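Local atomic coordinates of 3-oxoacyl-[acyl-carrier-protein] synthase 2 (Rickettsia rickettsii, PDB entry 4JGA), a protein that probably catalyses the decarboxylative condensation of acyl chains with malonyl-acyl carrier protein, lengthening them by two carbons in bacterial fatty acid synthesis. Residues K48-F53 with A63-N68; G131-I136 with T217-A222; R243-D248 with L332-E337; E279-G284 with V430-L435; R381-P386 with K409-Y414. All coordinates share one frame; numbering follows the deposited sequence. Where two conformers were deposited one is given.

Contact 1: residues K48-F53 with A63-N68; sequences KTITEF and AGLIDN
Strands 47-49 and 62-64 pair antiparallel in a small two-stranded sheet within the N-terminal half of this thiolase-fold enzyme, and residues 48-53 and 63-68 hold the end of that pairing and the loops that leave it. Lys48 and Ala63 form the hydrogen-bonded pair. Lys48 N gives a nearly straight bond to Ala63 O (2.8 Å), although it approaches from above the carbonyl plane, while Ala63 N meets Lys48 O (2.9 Å) almost along the C=O axis. Beyond this pair the Lys48 side chain reaches past the end of strand 62-64 to Leu65. After a first torsion far from staggered (chi1 33°) the chain runs extended to CE and bends at chi4 (-73°), which brings NZ to Leu65 O at 3.2 Å, in the plane of that carbonyl. The stronger partner of NZ is Gly46 O, so the ammonium lies between two backbone carbonyls, one before strand 47-49 and one just after strand 62-64.

An apolar patch lies beside the polar rung. Ile50 directs CG1 at Ala63 CB (4.0 Å), and Leu65, with CG anti to its carbonyl carbon, lays CD1 against Ile50 CA (4.1 Å) and near Thr49 O.

The next shell fixes both backbones. Ile50 is bonded to Lys61 through the main chain, Gly64 to Met254, and Ile66 N to Glu256 OE1, whose side chain also touches Leu65. On its other branch, Ile50 puts CG2 3.7 Å above the plane of the Phe53 ring, displaced from the ring centre toward the rim.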
# COMPACT_ATOMS: atom_id res chain seq x y z
N LYS A 48 -13.36 -7.87 -24.23
CA LYS A 48 -13.93 -9.13 -24.77
C LYS A 48 -14.77 -9.89 -23.74
O LYS A 48 -14.88 -9.48 -22.57
CB LYS A 48 -12.89 -10.07 -25.45
CG LYS A 48 -11.51 -10.08 -24.87
CD LYS A 48 -10.46 -10.65 -25.80
CE LYS A 48 -9.07 -10.25 -25.32
NZ LYS A 48 -8.73 -8.80 -25.55
N THR A 49 -15.42 -10.94 -24.25
CA THR A 49 -16.20 -11.83 -23.44
C THR A 49 -15.27 -12.61 -22.49
O THR A 49 -14.22 -13.10 -22.88
CB THR A 49 -16.99 -12.79 -24.35
OG1 THR A 49 -18.03 -12.04 -25.01
CG2 THR A 49 -17.61 -13.91 -23.56
N ILE A 50 -15.67 -12.69 -21.24
CA ILE A 50 -14.98 -13.49 -20.26
C ILE A 50 -15.24 -14.95 -20.58
O ILE A 50 -16.37 -15.35 -20.74
CB ILE A 50 -15.50 -13.20 -18.83
CG1 ILE A 50 -15.13 -11.78 -18.44
CG2 ILE A 50 -14.94 -14.21 -17.82
CD1 ILE A 50 -15.92 -11.24 -17.27
N THR A 51 -14.17 -15.72 -20.68
CA THR A 51 -14.29 -17.17 -20.92
C THR A 51 -13.63 -18.07 -19.85
O THR A 51 -13.98 -19.23 -19.77
CB THR A 51 -13.71 -17.52 -22.30
OG1 THR A 51 -12.38 -17.01 -22.36
CG2 THR A 51 -14.52 -16.89 -23.43
N GLU A 52 -12.70 -17.55 -19.04
CA GLU A 52 -11.95 -18.41 -18.11
C GLU A 52 -12.80 -18.96 -16.96
O GLU A 52 -12.38 -19.88 -16.27
CB GLU A 52 -10.75 -17.64 -17.49
N PHE A 53 -13.99 -18.39 -16.73
CA PHE A 53 -14.86 -18.92 -15.69
C PHE A 53 -16.30 -18.67 -16.07
O PHE A 53 -16.59 -17.90 -16.99
CB PHE A 53 -14.51 -18.34 -14.30
CG PHE A 53 -14.56 -16.84 -14.22
CD1 PHE A 53 -15.75 -16.17 -13.97
CD2 PHE A 53 -13.42 -16.08 -14.40
CE1 PHE A 53 -15.79 -14.78 -13.90
CE2 PHE A 53 -13.45 -14.69 -14.32
CZ PHE A 53 -14.64 -14.04 -14.07
N ALA A 63 -14.80 -7.96 -20.14
CA ALA A 63 -13.67 -7.36 -19.47
C ALA A 63 -12.57 -7.07 -20.47
O ALA A 63 -12.54 -7.67 -21.55
CB ALA A 63 -13.15 -8.27 -18.35
N GLY A 64 -11.68 -6.16 -20.08
CA GLY A 64 -10.40 -5.94 -20.74
C GLY A 64 -9.42 -7.01 -20.28
O GLY A 64 -8.95 -7.01 -19.15
N LEU A 65 -9.12 -7.94 -21.18
CA LEU A 65 -8.36 -9.12 -20.83
C LEU A 65 -7.09 -9.27 -21.64
O LEU A 65 -7.05 -8.99 -22.86
CB LEU A 65 -9.24 -10.37 -21.01
CG LEU A 65 -10.47 -10.46 -20.10
CD1 LEU A 65 -11.42 -11.53 -20.63
CD2 LEU A 65 -10.08 -10.74 -18.64
N ILE A 66 -6.06 -9.73 -20.95
CA ILE A 66 -4.76 -10.00 -21.53
C ILE A 66 -4.95 -11.21 -22.46
O ILE A 66 -5.54 -12.21 -22.06
CB ILE A 66 -3.71 -10.36 -20.44
CG1 ILE A 66 -3.51 -9.22 -19.42
CG2 ILE A 66 -2.39 -10.72 -21.05
CD1 ILE A 66 -3.27 -7.87 -20.04
N ASP A 67 -4.40 -11.14 -23.66
CA ASP A 67 -4.41 -12.29 -24.55
C ASP A 67 -3.79 -13.52 -23.85
O ASP A 67 -2.68 -13.45 -23.32
CB ASP A 67 -3.62 -11.96 -25.81
CG ASP A 67 -3.59 -13.12 -26.81
OD1 ASP A 67 -4.18 -14.18 -26.58
OD2 ASP A 67 -2.94 -12.97 -27.84
N ASN A 68 -4.48 -14.64 -23.86
CA ASN A 68 -3.90 -15.87 -23.34
C ASN A 68 -4.01 -17.04 -24.34
O ASN A 68 -4.09 -18.20 -23.94
CB ASN A 68 -4.55 -16.22 -22.01
CG ASN A 68 -6.02 -16.54 -22.18
OD1 ASN A 68 -6.68 -16.06 -23.12
ND2 ASN A 68 -6.54 -17.38 -21.29

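Contact 2: residues G131-I136 with T217-A222; sequences GGLKMI and TPVGVA
Thr217 OG1 is gripped by two hydrogen bonds. One comes from Gly220 N (3.1 Å, N-H...O angle 159°), the capping bond at the start of helix 218-226, and the other joins the hydroxyl to Glu137 OE1. The second oxygen of Glu137 takes Val219 N, so the carboxylate of Glu137, one residue beyond 131-136 on helix 133-146, together with the threonine, satisfies amides of the first turn. OG1 occupies the crowded position between backbone N and carbonyl carbon (chi1 83°), from where it turns forward to the amide of Gly220, and CG2 is left to pack on Lys134 CB at 3.8 Å. Helices 133-146 and 218-226 follow strands 122-127 and 206-213, adjacent and parallel in the main sheet of the thiolase fold, and they meet here near the dimer interface: Leu133 also packs on Ile136, and Val219 on Phe155, of the second subunit. Across the helix pair Leu133 has CG anti to the backbone N, and the two methyls split their work. CD2 rests 3.7 Å from Thr217 OG1 and equally close to Gly220 CA, where the lack of a side chain permits the close approach, whereas CD1 meets Val219 CG1 at 3.9 Å, the two side chains crossing obliquely. Gly132, the N-cap of the first helix, is also the centre of an inverse gamma turn, and Lys134, exposed, forms a salt bridge with Asp138.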
# COMPACT_ATOMS: atom_id res chain seq x y z
N GLY A 131 -4.87 -6.59 -5.39
CA GLY A 131 -3.82 -7.57 -5.18
C GLY A 131 -4.25 -9.01 -5.54
O GLY A 131 -4.81 -9.25 -6.62
N GLY A 132 -3.98 -9.95 -4.63
CA GLY A 132 -4.03 -11.37 -4.94
C GLY A 132 -5.40 -11.97 -4.76
O GLY A 132 -5.59 -12.95 -4.00
N LEU A 133 -6.37 -11.37 -5.42
CA LEU A 133 -7.78 -11.70 -5.25
C LEU A 133 -8.09 -13.13 -5.64
O LEU A 133 -8.71 -13.87 -4.87
CB LEU A 133 -8.65 -10.74 -6.03
CG LEU A 133 -10.14 -11.00 -5.91
CD1 LEU A 133 -10.56 -10.98 -4.45
CD2 LEU A 133 -10.93 -10.02 -6.75
N LYS A 134 -7.63 -13.55 -6.82
CA LYS A 134 -7.83 -14.92 -7.28
C LYS A 134 -7.13 -15.93 -6.33
O LYS A 134 -7.67 -16.98 -6.01
CB LYS A 134 -7.33 -15.08 -8.72
CG LYS A 134 -7.33 -16.53 -9.20
CD LYS A 134 -7.23 -16.62 -10.72
CE LYS A 134 -7.02 -18.04 -11.23
NZ LYS A 134 -8.21 -18.89 -10.95
N MET A 135 -5.93 -15.60 -5.88
CA MET A 135 -5.16 -16.47 -5.00
C MET A 135 -5.91 -16.70 -3.69
O MET A 135 -6.08 -17.85 -3.27
CB MET A 135 -3.77 -15.87 -4.74
CG MET A 135 -2.82 -16.75 -3.91
SD MET A 135 -2.64 -18.43 -4.51
CE MET A 135 -2.03 -18.13 -6.19
N ILE A 136 -6.45 -15.63 -3.11
CA ILE A 136 -7.18 -15.73 -1.85
C ILE A 136 -8.50 -16.45 -2.07
O ILE A 136 -8.86 -17.31 -1.30
CB ILE A 136 -7.39 -14.36 -1.17
CG1 ILE A 136 -6.04 -13.74 -0.81
CG2 ILE A 136 -8.23 -14.49 0.10
CD1 ILE A 136 -6.10 -12.32 -0.29
N THR A 217 -12.20 -11.96 -11.55
CA THR A 217 -12.53 -13.26 -10.97
C THR A 217 -14.02 -13.26 -10.64
O THR A 217 -14.68 -12.19 -10.65
CB THR A 217 -11.71 -13.51 -9.67
OG1 THR A 217 -12.36 -12.88 -8.55
CG2 THR A 217 -10.30 -12.97 -9.81
N PRO A 218 -14.56 -14.45 -10.30
CA PRO A 218 -15.99 -14.50 -10.01
C PRO A 218 -16.39 -13.54 -8.88
O PRO A 218 -17.37 -12.77 -9.00
CB PRO A 218 -16.20 -15.97 -9.59
CG PRO A 218 -15.13 -16.74 -10.32
CD PRO A 218 -13.94 -15.80 -10.30
N VAL A 219 -15.63 -13.54 -7.80
CA VAL A 219 -15.99 -12.69 -6.65
C VAL A 219 -15.68 -11.21 -6.93
O VAL A 219 -16.40 -10.32 -6.47
CB VAL A 219 -15.36 -13.19 -5.34
CG1 VAL A 219 -13.93 -12.72 -5.21
CG2 VAL A 219 -16.16 -12.70 -4.13
N GLY A 220 -14.66 -10.97 -7.74
CA GLY A 220 -14.33 -9.61 -8.19
C GLY A 220 -15.42 -8.96 -9.03
O GLY A 220 -15.86 -7.84 -8.75
N VAL A 221 -15.85 -9.66 -10.08
CA VAL A 221 -16.90 -9.14 -10.92
C VAL A 221 -18.19 -9.02 -10.11
O VAL A 221 -18.89 -8.03 -10.21
CB VAL A 221 -17.13 -10.04 -12.17
CG1 VAL A 221 -18.29 -9.51 -13.01
CG2 VAL A 221 -15.85 -10.12 -13.01
N ALA A 222 -18.53 -10.06 -9.34
CA ALA A 222 -19.74 -10.02 -8.51
C ALA A 222 -19.69 -8.81 -7.57
O ALA A 222 -20.68 -8.10 -7.40
CB ALA A 222 -19.88 -11.30 -7.71

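Contact 3: residues R243-D248 with L332-E337; sequences RPWDKD and LGDGIE
Asp334 reaches from helix 331-345 into the turn formed by residues 243-248. Its CB packs on the pyrrole part of Trp245, 3.6 Å from CD1, and CG lies over a face of the indole, with the carboxylate and ring planes 46° apart. Of the two tips, OD2 accepts Trp245 N at 2.9 Å in a fairly straight bond, although the donor stands above the carboxylate plane; the same oxygen touches Pro244 CA at 3.2 Å. OD1 turns the other way and takes Ser329 N, just ahead of the helix, so the carboxylate ties the turn to the helix start. The indole returns the contact: its edge presents NE1 to Asp334 O, in the ring plane, in a weak bond (3.2 Å, N-H...O angle 128°), and Pro244 CB sits above the ring, toward its rim.

Behind the turn, Arg243 NE forms a salt bridge with Asp246 OD2 (3.0 Å), and that oxygen also accepts Asp248 N (2.8 Å), an Asx turn. Arg243 has a further charged partner in Asp392, and NH1 bonds Lys240 O. On the helix side Glu337 points its carboxylate to His326 N, Gly327 N and Asn418 ND2, and its side chain is about 6 Å from the potassium ion, to which Asn418 is a ligand. A type II beta turn, Arg243 to Asp246, is thus docked by its third residue on a helix that borders the potassium site, joining the N- and C-terminal family regions of the synthase.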
# COMPACT_ATOMS: atom_id res chain seq x y z
N ARG A 243 -17.58 3.78 -22.85
CA ARG A 243 -17.93 4.95 -23.66
C ARG A 243 -17.93 6.25 -22.85
O ARG A 243 -18.97 6.90 -22.67
CB ARG A 243 -19.27 4.71 -24.39
CG ARG A 243 -20.42 4.22 -23.52
CD ARG A 243 -21.48 3.52 -24.37
NE ARG A 243 -21.84 4.27 -25.57
CZ ARG A 243 -21.62 3.91 -26.84
NH1 ARG A 243 -21.03 2.77 -27.18
NH2 ARG A 243 -22.01 4.74 -27.81
N PRO A 244 -16.74 6.65 -22.40
CA PRO A 244 -16.63 7.82 -21.53
C PRO A 244 -17.24 9.07 -22.15
O PRO A 244 -17.03 9.36 -23.33
CB PRO A 244 -15.12 7.97 -21.29
CG PRO A 244 -14.56 6.61 -21.61
CD PRO A 244 -15.42 6.11 -22.74
N TRP A 245 -18.02 9.76 -21.33
CA TRP A 245 -18.77 10.98 -21.67
C TRP A 245 -19.87 10.81 -22.72
O TRP A 245 -20.47 11.80 -23.14
CB TRP A 245 -17.82 12.12 -22.03
CG TRP A 245 -16.76 12.33 -21.02
CD1 TRP A 245 -16.90 12.84 -19.73
CD2 TRP A 245 -15.38 12.02 -21.17
NE1 TRP A 245 -15.67 12.85 -19.09
CE2 TRP A 245 -14.73 12.37 -19.95
CE3 TRP A 245 -14.62 11.49 -22.21
CZ2 TRP A 245 -13.38 12.19 -19.77
CZ3 TRP A 245 -13.27 11.33 -22.02
CH2 TRP A 245 -12.66 11.69 -20.83
N ASP A 246 -20.11 9.56 -23.16
CA ASP A 246 -21.17 9.27 -24.11
C ASP A 246 -22.49 9.18 -23.33
O ASP A 246 -22.52 8.72 -22.18
CB ASP A 246 -20.93 7.96 -24.86
CG ASP A 246 -21.95 7.73 -25.96
OD1 ASP A 246 -21.73 8.28 -27.07
OD2 ASP A 246 -22.96 7.01 -25.70
N LYS A 247 -23.56 9.65 -23.95
CA LYS A 247 -24.87 9.63 -23.33
C LYS A 247 -25.35 8.25 -22.99
O LYS A 247 -26.20 8.12 -22.13
CB LYS A 247 -25.91 10.33 -24.22
CG LYS A 247 -25.79 11.84 -24.14
CD LYS A 247 -27.00 12.58 -24.66
CE LYS A 247 -26.73 14.07 -24.65
NZ LYS A 247 -27.79 14.82 -25.33
N ASP A 248 -24.86 7.22 -23.69
CA ASP A 248 -25.30 5.85 -23.37
C ASP A 248 -24.37 5.13 -22.38
O ASP A 248 -24.53 3.93 -22.16
CB ASP A 248 -25.49 5.03 -24.61
CG ASP A 248 -26.56 3.96 -24.43
OD1 ASP A 248 -27.59 4.25 -23.77
OD2 ASP A 248 -26.41 2.82 -24.94
N LEU A 332 -22.10 9.45 -13.18
CA LEU A 332 -21.72 10.55 -12.28
C LEU A 332 -20.26 10.92 -12.40
O LEU A 332 -19.92 12.09 -12.60
CB LEU A 332 -22.07 10.24 -10.80
CG LEU A 332 -23.58 10.01 -10.51
CD1 LEU A 332 -23.79 9.51 -9.08
CD2 LEU A 332 -24.38 11.28 -10.79
N GLY A 333 -19.39 9.93 -12.30
CA GLY A 333 -17.94 10.15 -12.36
C GLY A 333 -17.47 10.91 -13.60
O GLY A 333 -16.67 11.85 -13.49
N ASP A 334 -17.92 10.49 -14.78
CA ASP A 334 -17.45 11.14 -16.01
C ASP A 334 -17.87 12.62 -15.98
O ASP A 334 -17.12 13.47 -16.36
CB ASP A 334 -18.03 10.50 -17.27
CG ASP A 334 -17.42 9.16 -17.61
OD1 ASP A 334 -16.64 8.56 -16.83
OD2 ASP A 334 -17.77 8.66 -18.71
N GLY A 335 -19.09 12.88 -15.53
CA GLY A 335 -19.62 14.24 -15.51
C GLY A 335 -18.92 15.11 -14.50
O GLY A 335 -18.66 16.27 -14.76
N ILE A 336 -18.61 14.54 -13.35
CA ILE A 336 -17.89 15.25 -12.31
C ILE A 336 -16.49 15.64 -12.78
O ILE A 336 -16.06 16.80 -12.57
CB ILE A 336 -17.85 14.43 -11.02
CG1 ILE A 336 -19.26 14.41 -10.40
CG2 ILE A 336 -16.86 15.00 -10.04
CD1 ILE A 336 -19.47 13.26 -9.42
N GLU A 337 -15.79 14.69 -13.40
CA GLU A 337 -14.45 14.96 -13.92
C GLU A 337 -14.52 16.00 -15.04
O GLU A 337 -13.74 16.94 -15.07
CB GLU A 337 -13.77 13.69 -14.44
CG GLU A 337 -12.36 13.97 -14.95
CD GLU A 337 -11.60 12.73 -15.34
OE1 GLU A 337 -12.27 11.73 -15.68
OE2 GLU A 337 -10.34 12.75 -15.34

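Contact 4: residues E279-G284 with V430-L435; sequences EVIGYG and VIKSIL
Ile281 turns CG1 into the crowded position between its backbone N and carbonyl carbon (chi1 54°), and with CD1 extended beyond it the branch lies across Val430 and Lys432. CG1 touches Val430 CG1 at 3.7 Å, and CD1 reaches Lys432 CB at 3.9 Å. Lys432 leaves its backbone with an unusual first torsion (chi1 92°) and then runs straight, whereas Glu279 has CG anti to the backbone N; the two chains lie side by side and point the same way. Glu279 OE1 comes to 3.3 Å from Lys432 CE, but NZ stays 4.1 Å from it, beyond a salt bridge, and the stronger partner of this oxygen is Arg17. The Ile434 side chain crosses Glu279 at about a right angle, its CD1 3.8 Å from Glu279 CB.

Strands 278-287 and 425-432 are antiparallel neighbours in the long mixed sheet of the thiolase fold, and a classic beta bulge interrupts their ladder. Ile281 and Gly282 both oppose Val430, whose O accepts Ile281 N (2.9 Å) and, more loosely and on a lone pair, Gly282 N (3.3 Å). Val430 N answers with a bond to Gly282 O (2.8 Å). Before the bulge, Glu279 and Lys432 exchange two backbone bonds, with a CA-H...O contact from Ile431 CA to Glu279 O. Val280 and Ile431 share the sheet face that receives Phe373 of helix 368-382, while Val430, on the face of Glu279 and Lys432, meets Leu416 and Ile315.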
# COMPACT_ATOMS: atom_id res chain seq x y z
N GLU A 279 9.97 14.55 -18.15
CA GLU A 279 10.25 14.90 -16.77
C GLU A 279 8.93 14.94 -15.97
O GLU A 279 7.93 15.51 -16.42
CB GLU A 279 10.99 16.24 -16.70
CG GLU A 279 11.42 16.62 -15.28
CD GLU A 279 12.06 17.99 -15.20
OE1 GLU A 279 12.28 18.61 -16.28
OE2 GLU A 279 12.38 18.42 -14.06
N VAL A 280 8.94 14.31 -14.81
CA VAL A 280 7.78 14.34 -13.92
C VAL A 280 7.94 15.58 -13.07
O VAL A 280 8.88 15.69 -12.31
CB VAL A 280 7.72 13.10 -13.00
CG1 VAL A 280 6.41 13.05 -12.24
CG2 VAL A 280 7.87 11.84 -13.82
N ILE A 281 7.05 16.54 -13.26
CA ILE A 281 7.21 17.84 -12.65
C ILE A 281 6.13 18.19 -11.63
O ILE A 281 6.31 19.12 -10.87
CB ILE A 281 7.31 18.99 -13.70
CG1 ILE A 281 6.13 19.00 -14.67
CG2 ILE A 281 8.61 18.92 -14.45
CD1 ILE A 281 6.06 20.30 -15.46
N GLY A 282 5.01 17.50 -11.65
CA GLY A 282 3.93 17.82 -10.74
C GLY A 282 3.18 16.61 -10.27
O GLY A 282 2.93 15.67 -11.05
N TYR A 283 2.76 16.68 -9.00
CA TYR A 283 2.02 15.60 -8.34
C TYR A 283 1.03 16.21 -7.34
O TYR A 283 1.45 16.94 -6.43
CB TYR A 283 2.98 14.70 -7.57
CG TYR A 283 2.43 13.53 -6.74
CD1 TYR A 283 1.26 12.86 -7.08
CD2 TYR A 283 3.16 13.04 -5.66
CE1 TYR A 283 0.81 11.79 -6.34
CE2 TYR A 283 2.74 11.94 -4.93
CZ TYR A 283 1.58 11.32 -5.27
OH TYR A 283 1.18 10.23 -4.51
N GLY A 284 -0.24 15.91 -7.55
CA GLY A 284 -1.31 16.31 -6.65
C GLY A 284 -1.95 15.07 -6.04
O GLY A 284 -2.18 14.08 -6.74
N VAL A 430 1.70 15.49 -13.56
CA VAL A 430 2.08 16.31 -14.70
C VAL A 430 3.48 15.91 -15.20
O VAL A 430 4.45 15.83 -14.44
CB VAL A 430 2.08 17.82 -14.37
CG1 VAL A 430 2.59 18.64 -15.56
CG2 VAL A 430 0.69 18.27 -13.97
N ILE A 431 3.56 15.72 -16.51
CA ILE A 431 4.78 15.35 -17.18
C ILE A 431 5.06 16.39 -18.24
O ILE A 431 4.14 16.89 -18.89
CB ILE A 431 4.60 14.03 -17.94
CG1 ILE A 431 4.28 12.91 -16.97
CG2 ILE A 431 5.88 13.66 -18.67
CD1 ILE A 431 3.84 11.65 -17.74
N LYS A 432 6.33 16.68 -18.45
CA LYS A 432 6.68 17.55 -19.53
C LYS A 432 7.75 16.95 -20.41
O LYS A 432 8.56 16.17 -19.98
CB LYS A 432 7.05 18.95 -19.00
CG LYS A 432 8.50 19.14 -18.71
CD LYS A 432 8.84 20.56 -18.38
CE LYS A 432 10.30 20.63 -18.00
NZ LYS A 432 10.86 22.01 -17.98
N SER A 433 7.74 17.34 -21.66
CA SER A 433 8.82 17.01 -22.56
C SER A 433 10.12 17.59 -22.04
O SER A 433 10.16 18.73 -21.54
CB SER A 433 8.54 17.60 -23.95
OG SER A 433 9.74 17.75 -24.63
N ILE A 434 11.18 16.81 -22.14
CA ILE A 434 12.48 17.20 -21.64
C ILE A 434 13.12 18.29 -22.51
O ILE A 434 14.00 19.02 -22.05
CB ILE A 434 13.38 15.96 -21.49
CG1 ILE A 434 14.46 16.20 -20.42
CG2 ILE A 434 13.96 15.55 -22.84
CD1 ILE A 434 13.94 16.49 -19.02
N LEU A 435 12.66 18.41 -23.76
CA LEU A 435 13.06 19.54 -24.64
C LEU A 435 12.53 20.90 -24.15
O LEU A 435 13.11 21.93 -24.45
CB LEU A 435 12.59 19.26 -26.07
CG LEU A 435 12.99 17.88 -26.57
CD1 LEU A 435 12.33 17.61 -27.91
CD2 LEU A 435 14.51 17.76 -26.64

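Contact 5: residues R381-P386 with K409-Y414; sequences RDQIAP and KTKIDY
This is a mainly polar contact between side chains and backbone at the edge of the C-terminal half of the fold, where the chain leaving helix 368-382 turns toward its next short strand and residues 409-414 lead into strand 414-421. Gln383, which leaves helical geometry with positive phi, carries it. With CG anti to its carbonyl carbon and a bend at the next torsion, its amide reaches the backbone of Ile412: OE1 accepts Ile412 N (3.0 Å) and NE2 donates to Ile412 O (2.8 Å), the acceptor lying close to the amide plane. NE2 also bonds Ile380 O. A water bridges Gln383 OE1 and Asp413 OD1, donating to both.

Lys409 uses the carbonyl of the same glutamine. Bends at its last two torsions fold NZ back to Gln383 O at 2.8 Å, well above that carbonyl's plane, and Asp382 O lies 2.9 Å from Lys409 NZ. Gln383 O also takes a weak bond from Thr410 N (3.3 Å). Apolar contacts lie alongside: Ile412 CD1 packs on Ile384 C (3.7 Å), and Ile384 CD1 on Lys409 CG (3.9 Å). Lys411 NZ forms a salt bridge with Asp321, a sodium ligand, its side chain about 4 Å from the ion.

With OE1 accepting from Ile412 N and water, and NE2 donating to two carbonyls, the orientation of the amide is determined; the Lys409 charge could offset the negative end of the helix dipole.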
# COMPACT_ATOMS: atom_id res chain seq x y z
N ARG A 381 6.06 11.59 -26.73
CA ARG A 381 7.04 11.03 -27.69
C ARG A 381 6.55 11.12 -29.14
O ARG A 381 7.32 11.50 -30.02
CB ARG A 381 7.41 9.59 -27.37
CG ARG A 381 8.61 9.11 -28.17
CD ARG A 381 8.81 7.60 -28.13
NE ARG A 381 7.74 6.92 -28.83
CZ ARG A 381 7.50 5.62 -28.78
NH1 ARG A 381 8.28 4.80 -28.09
NH2 ARG A 381 6.46 5.12 -29.44
N ASP A 382 5.27 10.78 -29.37
CA ASP A 382 4.75 10.66 -30.72
C ASP A 382 3.84 11.82 -31.12
O ASP A 382 3.30 11.81 -32.21
CB ASP A 382 4.04 9.32 -30.91
CG ASP A 382 4.99 8.13 -30.80
OD1 ASP A 382 6.23 8.34 -30.82
OD2 ASP A 382 4.50 7.00 -30.63
N GLN A 383 3.70 12.83 -30.25
CA GLN A 383 2.91 14.03 -30.59
C GLN A 383 1.56 13.60 -31.13
O GLN A 383 1.10 14.00 -32.20
CB GLN A 383 3.67 14.92 -31.57
CG GLN A 383 4.98 15.44 -31.03
CD GLN A 383 4.78 16.41 -29.87
OE1 GLN A 383 4.34 17.55 -30.07
NE2 GLN A 383 5.08 15.96 -28.66
N ILE A 384 0.89 12.79 -30.33
CA ILE A 384 -0.42 12.31 -30.68
C ILE A 384 -1.23 12.01 -29.42
O ILE A 384 -0.71 11.47 -28.46
CB ILE A 384 -0.34 11.09 -31.61
CG1 ILE A 384 -1.71 10.77 -32.18
CG2 ILE A 384 0.23 9.88 -30.93
CD1 ILE A 384 -1.63 9.85 -33.38
N ALA A 385 -2.49 12.40 -29.47
CA ALA A 385 -3.43 12.14 -28.42
C ALA A 385 -4.26 10.92 -28.82
O ALA A 385 -4.85 10.91 -29.91
CB ALA A 385 -4.34 13.35 -28.25
N PRO A 386 -4.32 9.92 -27.95
CA PRO A 386 -5.13 8.75 -28.22
C PRO A 386 -6.63 9.07 -28.14
O PRO A 386 -7.03 10.01 -27.45
CB PRO A 386 -4.69 7.76 -27.14
CG PRO A 386 -4.20 8.60 -26.04
CD PRO A 386 -3.66 9.85 -26.65
N LYS A 409 -3.15 14.10 -34.00
CA LYS A 409 -1.81 14.59 -33.83
C LYS A 409 -1.91 16.05 -33.43
O LYS A 409 -2.67 16.82 -34.01
CB LYS A 409 -0.96 14.42 -35.11
CG LYS A 409 -0.63 12.97 -35.50
CD LYS A 409 0.55 12.91 -36.49
CE LYS A 409 1.95 13.34 -35.98
NZ LYS A 409 2.22 13.07 -34.54
N THR A 410 -1.11 16.45 -32.46
CA THR A 410 -1.02 17.86 -32.08
C THR A 410 0.26 18.12 -31.27
O THR A 410 0.97 17.16 -30.90
CB THR A 410 -2.27 18.31 -31.29
OG1 THR A 410 -2.26 19.73 -31.14
CG2 THR A 410 -2.31 17.69 -29.95
N LYS A 411 0.54 19.39 -31.00
CA LYS A 411 1.67 19.75 -30.16
C LYS A 411 1.38 19.33 -28.72
O LYS A 411 0.41 19.79 -28.12
CB LYS A 411 1.96 21.25 -30.21
CG LYS A 411 3.19 21.66 -29.41
CD LYS A 411 3.03 23.06 -28.80
CE LYS A 411 1.93 23.16 -27.72
NZ LYS A 411 2.44 23.62 -26.38
N ILE A 412 2.26 18.47 -28.18
CA ILE A 412 2.14 17.96 -26.82
C ILE A 412 3.46 18.03 -26.05
O ILE A 412 4.35 17.18 -26.22
CB ILE A 412 1.61 16.51 -26.77
CG1 ILE A 412 0.29 16.40 -27.53
CG2 ILE A 412 1.39 16.10 -25.31
CD1 ILE A 412 -0.32 15.01 -27.50
N ASP A 413 3.58 19.06 -25.21
CA ASP A 413 4.76 19.29 -24.40
C ASP A 413 4.46 19.10 -22.92
O ASP A 413 5.36 18.82 -22.15
CB ASP A 413 5.28 20.70 -24.63
CG ASP A 413 5.95 20.86 -26.00
OD1 ASP A 413 6.42 19.88 -26.60
OD2 ASP A 413 5.98 21.99 -26.49
N TYR A 414 3.23 19.31 -22.50
CA TYR A 414 2.85 19.09 -21.13
C TYR A 414 1.59 18.26 -21.10
O TYR A 414 0.62 18.57 -21.81
CB TYR A 414 2.57 20.41 -20.42
CG TYR A 414 3.76 21.30 -20.20
CD1 TYR A 414 4.21 22.17 -21.20
CD2 TYR A 414 4.42 21.31 -18.99
CE1 TYR A 414 5.29 23.03 -20.98
CE2 TYR A 414 5.50 22.14 -18.77
CZ TYR A 414 5.92 22.98 -19.75
OH TYR A 414 6.99 23.78 -19.48
O HOH W 1 6.03 19.75 -29.45

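How the contacts relate
Contacts 2, 3 and 4 are largely buried, whereas contacts 1 and 5 are partly buried, with exposed residues in each; both use a lysine ammonium on backbone carbonyls, contact 5 beside a glutamine amide. Contact 2 is the most apolar, a helix pair by the second subunit; contact 4 is ladder bonding inside the main sheet; contact 3 binds a turn to a helix through one carboxylate. Contacts 1 and 2 meet directly, the Phe53 ring packing on Thr217 and Pro218. Contacts 4 and 5 meet too, at the C-terminal end: Ser433 N probably bonds to Asp413 O, and Lys432 packs on Tyr414. These two pairs lie some 31-37 Å apart, centre to centre; contact 3 touches none.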